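PDB 5IUV: aldehyde dehydrogenase family protein, which oxidises indole-3-acetaldehyde to the auxin indole-3-acetic acid with NAD+ as cofactor, a route that contributes to the virulence of Pseudomonas syringae. Local coordinates for residues V165-P170 / Q298-T303; G342-T347 / T381-T386; V119-G124 / F169-A174. All coordinates share one frame; numbering follows the deposited sequence.

Contact 1: V165-P170 / Q298-T303; sequences VPWNFP and QGEVCT. With NAD (nicotinamide-adenine-dinucleotide), chain C.
With chi1 at 66°, N168 holds CG between its backbone N and carbonyl carbon and turns its amide to the backbone of E300; the E300 side chain, CG anti to the carbonyl carbon, runs to the rim of the W167 ring. ND2 of N168 donates to O of E300 at 3.0 Å (161°), in the amide plane but above that of the carbonyl. ND2 of N168 also donates at 3.3 Å to a water that accepts from N of C302 at 3.0 Å. In aldehyde dehydrogenases such an asparagine amide and cysteine N-H form the oxyanion hole, probably marked by this water, beside the nucleophilic thiol. SG of C302 lies 3.4 Å from C4N of the nicotinamide. The W167 indole meets E300 edge-on, CH2 being 3.3 Å from OE2, with ring and carboxylate planes 72° apart. NE2 of Q298 donates to OE1 of that carboxylate from above its plane, and N of V345 bonds to OE2. NE1 of W167 gives a weak hydrogen bond to O1N of the NAD phosphate, and O of V165 accepts from the ribose O3B at 2.7 Å. CG2 of V301 meets the F169 ring at its edge, near its plane, 4.0 Å from CZ.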
loop_
_atom_site.group_PDB
_atom_site.type_symbol
_atom_site.label_atom_id
_atom_site.label_comp_id
_atom_site.label_asym_id
_atom_site.label_seq_id
_atom_site.Cartn_x
_atom_site.Cartn_y
_atom_site.Cartn_z
ATOM N N VAL A 165 15.407 0.994 -27.115
ATOM C CA VAL A 165 16.407 1.487 -26.169
ATOM C C VAL A 165 17.601 2.147 -26.878
ATOM O O VAL A 165 17.825 1.912 -28.067
ATOM C CB VAL A 165 16.890 0.338 -25.251
ATOM C CG1 VAL A 165 15.728 -0.164 -24.386
ATOM C CG2 VAL A 165 17.488 -0.797 -26.071
ATOM N N PRO A 166 18.354 2.996 -26.151
ATOM C CA PRO A 166 19.447 3.758 -26.755
ATOM C C PRO A 166 20.808 3.097 -26.586
ATOM O O PRO A 166 20.900 1.965 -26.106
ATOM C CB PRO A 166 19.399 5.074 -25.982
ATOM C CG PRO A 166 19.062 4.616 -24.591
ATOM C CD PRO A 166 18.126 3.422 -24.756
ATOM N N TRP A 167 21.858 3.826 -26.943
ATOM C CA TRP A 167 23.198 3.250 -27.009
ATOM C C TRP A 167 24.113 3.607 -25.835
ATOM O O TRP A 167 25.218 3.079 -25.746
ATOM C CB TRP A 167 23.874 3.677 -28.319
ATOM C CG TRP A 167 23.840 5.166 -28.539
ATOM C CD1 TRP A 167 22.967 5.858 -29.329
ATOM C CD2 TRP A 167 24.702 6.146 -27.944
ATOM N NE1 TRP A 167 23.241 7.204 -29.274
ATOM C CE2 TRP A 167 24.297 7.409 -28.426
ATOM C CE3 TRP A 167 25.776 6.078 -27.052
ATOM C CZ2 TRP A 167 24.926 8.589 -28.049
ATOM C CZ3 TRP A 167 26.397 7.255 -26.670
ATOM C CH2 TRP A 167 25.975 8.494 -27.175
ATOM N N ASN A 168 23.681 4.491 -24.932
ATOM C CA ASN A 168 24.624 4.994 -23.930
ATOM C C ASN A 168 24.807 4.036 -22.751
ATOM O O ASN A 168 25.891 3.971 -22.169
ATOM C CB ASN A 168 24.211 6.380 -23.432
ATOM C CG ASN A 168 22.903 6.368 -22.668
ATOM O OD1 ASN A 168 21.965 5.649 -23.021
ATOM N ND2 ASN A 168 22.833 7.170 -21.611
ATOM N N PHE A 169 23.752 3.304 -22.405
ATOM C CA PHE A 169 23.847 2.174 -21.480
ATOM C C PHE A 169 23.073 0.995 -22.067
ATOM O O PHE A 169 21.996 0.665 -21.570
ATOM C CB PHE A 169 23.280 2.511 -20.096
ATOM C CG PHE A 169 24.022 3.587 -19.360
ATOM C CD1 PHE A 169 25.105 3.277 -18.554
ATOM C CD2 PHE A 169 23.605 4.908 -19.430
ATOM C CE1 PHE A 169 25.783 4.270 -17.861
ATOM C CE2 PHE A 169 24.273 5.902 -18.734
ATOM C CZ PHE A 169 25.360 5.582 -17.947
ATOM N N PRO A 170 23.616 0.357 -23.118
ATOM C CA PRO A 170 22.845 -0.599 -23.928
ATOM C C PRO A 170 22.229 -1.736 -23.117
ATOM O O PRO A 170 21.013 -1.941 -23.164
ATOM C CB PRO A 170 23.886 -1.153 -24.916
ATOM C CG PRO A 170 24.941 -0.109 -24.981
ATOM C CD PRO A 170 24.999 0.508 -23.608
ATOM N N GLN A 298 31.529 9.721 -20.519
ATOM C CA GLN A 298 31.745 10.708 -21.580
ATOM C C GLN A 298 30.644 11.767 -21.639
ATOM O O GLN A 298 30.458 12.414 -22.669
ATOM C CB GLN A 298 31.865 10.010 -22.944
ATOM C CG GLN A 298 32.999 8.983 -23.039
ATOM C CD GLN A 298 32.668 7.656 -22.356
ATOM O OE1 GLN A 298 33.440 7.160 -21.533
ATOM N NE2 GLN A 298 31.514 7.084 -22.695
ATOM N N GLY A 299 29.916 11.939 -20.539
ATOM C CA GLY A 299 28.821 12.893 -20.503
ATOM C C GLY A 299 27.604 12.395 -21.260
ATOM O O GLY A 299 26.627 13.125 -21.449
ATOM N N GLU A 300 27.666 11.139 -21.695
ATOM C CA GLU A 300 26.579 10.530 -22.445
ATOM C C GLU A 300 25.621 9.887 -21.462
ATOM O O GLU A 300 25.436 8.669 -21.446
ATOM C CB GLU A 300 27.124 9.514 -23.456
ATOM C CG GLU A 300 28.110 10.140 -24.440
ATOM C CD GLU A 300 28.884 9.116 -25.255
ATOM O OE1 GLU A 300 29.270 8.068 -24.690
ATOM O OE2 GLU A 300 29.116 9.370 -26.459
ATOM N N VAL A 301 25.042 10.732 -20.617
ATOM C CA VAL A 301 24.156 10.307 -19.547
ATOM C C VAL A 301 22.953 11.239 -19.541
ATOM O O VAL A 301 23.107 12.463 -19.585
ATOM C CB VAL A 301 24.866 10.333 -18.169
ATOM C CG1 VAL A 301 23.928 9.872 -17.059
ATOM C CG2 VAL A 301 26.135 9.477 -18.195
ATOM N N CYS A 302 21.757 10.663 -19.510
ATOM C CA CYS A 302 20.536 11.454 -19.528
ATOM C C CYS A 302 20.478 12.437 -18.362
ATOM O O CYS A 302 20.057 13.592 -18.519
ATOM C CB CYS A 302 19.324 10.539 -19.495
ATOM S SG CYS A 302 19.241 9.435 -18.051
ATOM N N THR A 303 20.918 11.976 -17.196
ATOM C CA THR A 303 20.951 12.815 -16.005
ATOM C C THR A 303 22.295 13.485 -15.745
ATOM O O THR A 303 22.592 13.829 -14.602
ATOM C CB THR A 303 20.593 12.008 -14.758
ATOM O OG1 THR A 303 21.441 10.855 -14.680
ATOM C CG2 THR A 303 19.158 11.562 -14.832
HETATM P PA NAD C . 17.276 8.310 -30.332
HETATM O O1A NAD C . 16.050 9.058 -29.971
HETATM O O2A NAD C . 17.939 8.785 -31.610
HETATM O O5B NAD C . 16.959 6.769 -30.454
HETATM C C5B NAD C . 16.684 5.879 -29.352
HETATM C C4B NAD C . 16.202 4.578 -29.942
HETATM O O4B NAD C . 15.058 4.839 -30.784
HETATM C C3B NAD C . 17.188 3.785 -30.807
HETATM O O3B NAD C . 17.018 2.385 -30.615
HETATM C C2B NAD C . 16.796 4.190 -32.229
HETATM O O2B NAD C . 17.166 3.209 -33.194
HETATM C C1B NAD C . 15.283 4.320 -32.078
HETATM N N9A NAD C . 14.597 5.173 -33.043
HETATM C C8A NAD C . 15.117 6.217 -33.763
HETATM N N7A NAD C . 14.284 6.741 -34.629
HETATM C C5A NAD C . 13.117 6.004 -34.449
HETATM C C6A NAD C . 11.837 6.099 -35.031
HETATM N N6A NAD C . 11.521 6.960 -36.004
HETATM N N1A NAD C . 10.883 5.247 -34.586
HETATM C C2A NAD C . 11.203 4.355 -33.643
HETATM N N3A NAD C . 12.376 4.163 -33.033
HETATM C C4A NAD C . 13.299 5.035 -33.476
HETATM O O3 NAD C . 18.340 8.439 -29.137
HETATM P PN NAD C . 19.847 7.931 -28.928
HETATM O O1N NAD C . 20.710 8.833 -29.727
HETATM O O2N NAD C . 19.903 6.472 -29.181
HETATM O O5D NAD C . 20.068 8.127 -27.358
HETATM C C5D NAD C . 20.413 9.405 -26.781
HETATM C C4D NAD C . 19.179 9.973 -26.125
HETATM O O4D NAD C . 18.715 9.059 -25.104
HETATM C C3D NAD C . 19.383 11.298 -25.401
HETATM O O3D NAD C . 18.332 12.199 -25.733
HETATM C C2D NAD C . 19.343 10.869 -23.930
HETATM O O2D NAD C . 18.905 11.854 -22.999
HETATM C C1D NAD C . 18.311 9.718 -23.954
HETATM N N1N NAD C . 18.489 8.813 -22.741
HETATM C C2N NAD C . 17.435 8.858 -21.796
HETATM C C3N NAD C . 17.472 8.027 -20.687
HETATM C C7N NAD C . 16.422 8.074 -19.605
HETATM O O7N NAD C . 15.587 9.004 -19.592
HETATM N N7N NAD C . 16.498 7.186 -18.644
HETATM C C4N NAD C . 18.567 7.177 -20.522
HETATM C C5N NAD C . 19.606 7.173 -21.446
HETATM C C6N NAD C . 19.545 7.999 -22.557
HETATM O O HOH W 1 21.124 7.788 -18.897
#

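Contact 2: G342-T347 / T381-T386; sequences GALVDT and TYVEPT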
loop_
_atom_site.group_PDB
_atom_site.type_symbol
_atom_site.label_atom_id
_atom_site.label_comp_id
_atom_site.label_asym_id
_atom_site.label_seq_id
_atom_site.Cartn_x
_atom_site.Cartn_y
_atom_site.Cartn_z
ATOM N N GLY A 342 36.034 7.225 -21.780
ATOM C CA GLY A 342 36.239 6.467 -23.003
ATOM C C GLY A 342 36.038 7.269 -24.272
ATOM O O GLY A 342 36.172 8.494 -24.280
ATOM N N ALA A 343 35.717 6.566 -25.353
ATOM C CA ALA A 343 35.420 7.208 -26.628
ATOM C C ALA A 343 33.958 7.632 -26.682
ATOM O O ALA A 343 33.120 7.062 -25.984
ATOM C CB ALA A 343 35.743 6.267 -27.783
ATOM N N LEU A 344 33.656 8.639 -27.496
ATOM C CA LEU A 344 32.265 8.941 -27.831
ATOM C C LEU A 344 31.787 7.899 -28.835
ATOM O O LEU A 344 32.592 7.334 -29.570
ATOM C CB LEU A 344 32.116 10.349 -28.405
ATOM C CG LEU A 344 32.478 11.505 -27.476
ATOM C CD1 LEU A 344 32.365 12.823 -28.224
ATOM C CD2 LEU A 344 31.577 11.509 -26.265
ATOM N N VAL A 345 30.482 7.665 -28.883
ATOM C CA VAL A 345 29.950 6.484 -29.561
ATOM C C VAL A 345 30.286 6.418 -31.059
ATOM O O VAL A 345 30.484 5.324 -31.595
ATOM C CB VAL A 345 28.420 6.388 -29.371
ATOM C CG1 VAL A 345 27.694 7.485 -30.155
ATOM C CG2 VAL A 345 27.916 4.996 -29.761
ATOM N N ASP A 346 30.366 7.570 -31.728
ATOM C CA ASP A 346 30.755 7.607 -33.137
ATOM C C ASP A 346 31.098 9.019 -33.613
ATOM O O ASP A 346 31.006 9.983 -32.851
ATOM C CB ASP A 346 29.657 7.008 -34.034
ATOM C CG ASP A 346 28.317 7.745 -33.929
ATOM O OD1 ASP A 346 28.259 8.883 -33.415
ATOM O OD2 ASP A 346 27.308 7.176 -34.395
ATOM N N THR A 347 31.477 9.126 -34.885
ATOM C CA THR A 347 31.879 10.396 -35.481
ATOM C C THR A 347 30.734 11.409 -35.483
ATOM O O THR A 347 30.944 12.601 -35.244
ATOM C CB THR A 347 32.386 10.191 -36.927
ATOM O OG1 THR A 347 33.525 9.320 -36.917
ATOM C CG2 THR A 347 32.775 11.518 -37.556
ATOM N N THR A 381 37.205 8.193 -31.624
ATOM C CA THR A 381 36.595 9.498 -31.388
ATOM C C THR A 381 36.609 9.871 -29.903
ATOM O O THR A 381 35.876 9.288 -29.103
ATOM C CB THR A 381 35.138 9.531 -31.910
ATOM O OG1 THR A 381 34.452 8.347 -31.487
ATOM C CG2 THR A 381 35.119 9.587 -33.430
ATOM N N TYR A 382 37.442 10.849 -29.549
ATOM C CA TYR A 382 37.614 11.268 -28.160
ATOM C C TYR A 382 37.551 12.790 -28.012
ATOM O O TYR A 382 38.102 13.523 -28.836
ATOM C CB TYR A 382 38.951 10.766 -27.606
ATOM C CG TYR A 382 39.160 9.272 -27.706
ATOM C CD1 TYR A 382 39.695 8.702 -28.854
ATOM C CD2 TYR A 382 38.832 8.432 -26.649
ATOM C CE1 TYR A 382 39.893 7.337 -28.949
ATOM C CE2 TYR A 382 39.027 7.066 -26.734
ATOM C CZ TYR A 382 39.559 6.524 -27.886
ATOM O OH TYR A 382 39.752 5.167 -27.976
ATOM N N VAL A 383 36.897 13.257 -26.949
ATOM C CA VAL A 383 36.807 14.688 -26.657
ATOM C C VAL A 383 37.146 14.962 -25.188
ATOM O O VAL A 383 36.731 14.218 -24.300
ATOM C CB VAL A 383 35.395 15.247 -26.975
ATOM C CG1 VAL A 383 35.262 16.699 -26.524
ATOM C CG2 VAL A 383 35.095 15.133 -28.459
ATOM N N GLU A 384 37.911 16.021 -24.941
ATOM C CA GLU A 384 38.220 16.448 -23.579
ATOM C C GLU A 384 36.969 16.855 -22.822
ATOM O O GLU A 384 36.108 17.535 -23.381
ATOM C CB GLU A 384 39.185 17.632 -23.585
ATOM C CG GLU A 384 40.521 17.374 -24.233
ATOM C CD GLU A 384 41.302 18.658 -24.428
ATOM O OE1 GLU A 384 40.666 19.708 -24.674
ATOM O OE2 GLU A 384 42.546 18.622 -24.331
ATOM N N PRO A 385 36.862 16.443 -21.548
ATOM C CA PRO A 385 35.850 17.043 -20.674
ATOM C C PRO A 385 36.017 18.558 -20.666
ATOM O O PRO A 385 37.140 19.045 -20.517
ATOM C CB PRO A 385 36.155 16.428 -19.309
ATOM C CG PRO A 385 36.748 15.085 -19.648
ATOM C CD PRO A 385 37.571 15.333 -20.889
ATOM N N THR A 386 34.918 19.285 -20.841
ATOM C CA THR A 386 34.966 20.711 -21.164
ATOM C C THR A 386 34.072 21.529 -20.236
ATOM O O THR A 386 32.988 21.083 -19.862
ATOM C CB THR A 386 34.547 20.933 -22.637
ATOM O OG1 THR A 386 35.460 20.236 -23.497
ATOM C CG2 THR A 386 34.530 22.411 -23.008
HETATM O O HOH W 2 35.830 11.090 -25.096
#
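The loop leading into helix 347-362 is fastened to the chain where it enters strand 382-389, part of the mixed sheet of what is, in this family, the catalytic domain, chiefly by L344 and T381. N of L344 donates to O of T381 at 2.8 Å. The return bond comes from the side chain: with chi1 at 46°, OG1 of T381 sits between its backbone N and carbonyl carbon and donates to O of L344 at 2.9 Å, from above the carbonyl plane. Both polar backbone atoms of L344 are thus bonded to one threonine.

Next to this pair, the methyl of A343 lies over one face of the Y382 ring in a CH-pi contact, CB being 4.0 Å from the ring centroid and 28° off its normal; the phenol OH of Y382 is hydrogen-bonded to O of V43. A water extends the join along the strand, donating to O of G342 at 2.7 Å and accepting from N of V383 at 3.0 Å. Apolar contact comes from the tip of L344, whose CD1 meets CG2 of V383 at 3.6 Å, with M350 of helix 347-362 packing on both residues. At the other end, CG2 of T381 lies 3.8 Å from OG1 of T347, in the first turn of that helix, which D346 caps through OD1 to N of Q349. With two direct bonds and one water bridge satisfying backbone atoms in a buried setting, the irregular loop is held to the strand without forming a ladder.

Contact 3: V119-G124 / F169-A174; sequences VDIPGG and FPLMMA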
loop_
_atom_site.group_PDB
_atom_site.type_symbol
_atom_site.label_atom_id
_atom_site.label_comp_id
_atom_site.label_asym_id
_atom_site.label_seq_id
_atom_site.Cartn_x
_atom_site.Cartn_y
_atom_site.Cartn_z
ATOM N N VAL A 119 29.888 -1.205 -13.598
ATOM C CA VAL A 119 28.610 -0.509 -13.478
ATOM C C VAL A 119 27.520 -1.142 -14.337
ATOM O O VAL A 119 26.459 -1.508 -13.825
ATOM C CB VAL A 119 28.752 0.988 -13.846
ATOM C CG1 VAL A 119 27.395 1.689 -13.803
ATOM C CG2 VAL A 119 29.731 1.670 -12.904
ATOM N N ASP A 120 27.784 -1.285 -15.632
ATOM C CA ASP A 120 26.752 -1.711 -16.579
ATOM C C ASP A 120 26.246 -3.137 -16.389
ATOM O O ASP A 120 25.041 -3.350 -16.228
ATOM C CB ASP A 120 27.261 -1.550 -18.006
ATOM C CG ASP A 120 27.480 -0.105 -18.377
ATOM O OD1 ASP A 120 28.395 0.516 -17.792
ATOM O OD2 ASP A 120 26.734 0.404 -19.249
ATOM N N ILE A 121 27.148 -4.111 -16.425
ATOM C CA ILE A 121 26.724 -5.499 -16.279
ATOM C C ILE A 121 26.068 -5.738 -14.903
ATOM O O ILE A 121 24.955 -6.247 -14.852
ATOM C CB ILE A 121 27.895 -6.502 -16.489
ATOM C CG1 ILE A 121 28.622 -6.256 -17.818
ATOM C CG2 ILE A 121 27.403 -7.938 -16.353
ATOM C CD1 ILE A 121 27.752 -6.034 -19.009
ATOM N N PRO A 122 26.735 -5.360 -13.788
ATOM C CA PRO A 122 26.060 -5.547 -12.495
ATOM C C PRO A 122 24.743 -4.782 -12.374
ATOM O O PRO A 122 23.827 -5.251 -11.695
ATOM C CB PRO A 122 27.080 -5.005 -11.486
ATOM C CG PRO A 122 28.385 -5.151 -12.153
ATOM C CD PRO A 122 28.110 -4.858 -13.598
ATOM N N GLY A 123 24.661 -3.617 -13.014
ATOM C CA GLY A 123 23.453 -2.810 -12.983
ATOM C C GLY A 123 22.312 -3.458 -13.745
ATOM O O GLY A 123 21.160 -3.420 -13.303
ATOM N N GLY A 124 22.632 -4.054 -14.892
ATOM C CA GLY A 124 21.649 -4.774 -15.683
ATOM C C GLY A 124 21.149 -6.010 -14.957
ATOM O O GLY A 124 19.942 -6.260 -14.885
ATOM N N PHE A 169 23.752 3.304 -22.405
ATOM C CA PHE A 169 23.847 2.174 -21.480
ATOM C C PHE A 169 23.073 0.995 -22.067
ATOM O O PHE A 169 21.996 0.665 -21.570
ATOM C CB PHE A 169 23.280 2.511 -20.096
ATOM C CG PHE A 169 24.022 3.587 -19.360
ATOM C CD1 PHE A 169 25.105 3.277 -18.554
ATOM C CD2 PHE A 169 23.605 4.908 -19.430
ATOM C CE1 PHE A 169 25.783 4.270 -17.861
ATOM C CE2 PHE A 169 24.273 5.902 -18.734
ATOM C CZ PHE A 169 25.360 5.582 -17.947
ATOM N N PRO A 170 23.616 0.357 -23.118
ATOM C CA PRO A 170 22.845 -0.599 -23.928
ATOM C C PRO A 170 22.229 -1.736 -23.117
ATOM O O PRO A 170 21.013 -1.941 -23.164
ATOM C CB PRO A 170 23.886 -1.153 -24.916
ATOM C CG PRO A 170 24.941 -0.109 -24.981
ATOM C CD PRO A 170 24.999 0.508 -23.608
ATOM N N LEU A 171 23.053 -2.466 -22.375
ATOM C CA LEU A 171 22.526 -3.596 -21.611
ATOM C C LEU A 171 21.698 -3.132 -20.417
ATOM O O LEU A 171 20.621 -3.675 -20.152
ATOM C CB LEU A 171 23.657 -4.515 -21.143
ATOM C CG LEU A 171 23.185 -5.722 -20.318
ATOM C CD1 LEU A 171 22.212 -6.570 -21.122
ATOM C CD2 LEU A 171 24.358 -6.567 -19.865
ATOM N N MET A 172 22.189 -2.134 -19.689
ATOM C CA MET A 172 21.492 -1.707 -18.486
ATOM C C MET A 172 20.103 -1.150 -18.797
ATOM O O MET A 172 19.145 -1.497 -18.114
ATOM C CB MET A 172 22.298 -0.669 -17.710
ATOM C CG MET A 172 21.751 -0.465 -16.304
ATOM S SD MET A 172 22.541 0.848 -15.353
ATOM C CE MET A 172 24.255 0.619 -15.778
ATOM N N MET A 173 19.996 -0.294 -19.814
ATOM C CA MET A 173 18.693 0.252 -20.217
ATOM C C MET A 173 17.757 -0.836 -20.718
ATOM O O MET A 173 16.554 -0.787 -20.458
ATOM C CB MET A 173 18.838 1.322 -21.308
ATOM C CG MET A 173 19.470 2.631 -20.861
ATOM S SD MET A 173 18.569 3.463 -19.539
ATOM C CE MET A 173 19.615 3.077 -18.133
ATOM N N ALA A 174 18.295 -1.804 -21.456
ATOM C CA ALA A 174 17.486 -2.939 -21.884
ATOM C C ALA A 174 16.922 -3.655 -20.657
ATOM O O ALA A 174 15.741 -3.992 -20.620
ATOM C CB ALA A 174 18.301 -3.910 -22.753
HETATM O O HOH W 3 24.801 -0.910 -20.234
#
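OD2 of D120 is gripped by a salt bridge to NZ of K111 and by a water that donates to it, while CD1 of F169 approaches it at 3.4 Å. The oxygen lies at the edge of the F169 ring, near its plane, and the carboxylate and ring are only 25° apart in tilt. The same water accepts from N of M172 at 2.9 Å, so the aspartate is tied indirectly to the first turn of helix 170-183, the helix that follows strand 149-164 in the Rossmann-like NAD-binding region; NAD itself touches M173 on this helix. Helix 113-134 runs alongside it in the same direction, the axes of the two short segments passing 8.0 Å apart at an angle of 17°.

With glycine at 123 and 124 the backbones come close, CA of G124 lying 4.2 Å from CA of M172. M172 is a knob in the hole made by V119, D120, G123 and G124: its CG, anti to the backbone N, lies 4.0 Å from N of G124, and the chain then bends at chi3 (-41°) so that CE rests against the backbone of the preceding turn, 3.5 Å from CA of D120. On another side of this packing, L171 and I121 meet tip to tip at a slant; helix 198-210 covers L171 and helix 98-109 covers I121. A carboxylate of helix 98-109 also reaches the start of helix 170-183, where OE2 of E105 accepts from N of L171. At the I121 junction, the methyls CD1 of I121 and CD2 of L171 are 3.5 Å apart.

Along the chain, contact 3 opens first and closes on 169-174, which shares F169 and P170 with contact 1; contact 1 closes at 298-303, before contact 2 opens. The centres of contacts 1 and 3 lie about 10 Å apart and those of contacts 1 and 2 about 13 Å, whereas the centres of contacts 2 and 3 are about 20 Å apart. Contact 1 is the middle piece: its loop after strand 149-164 continues into helix 170-183 of contact 3, while Q298 and E300 bond to G342 and V345 of contact 2. It brings the two sides together at the nicotinamide and C302; contact 3 packs helices on the NAD side, contact 2 a loop on the catalytic side.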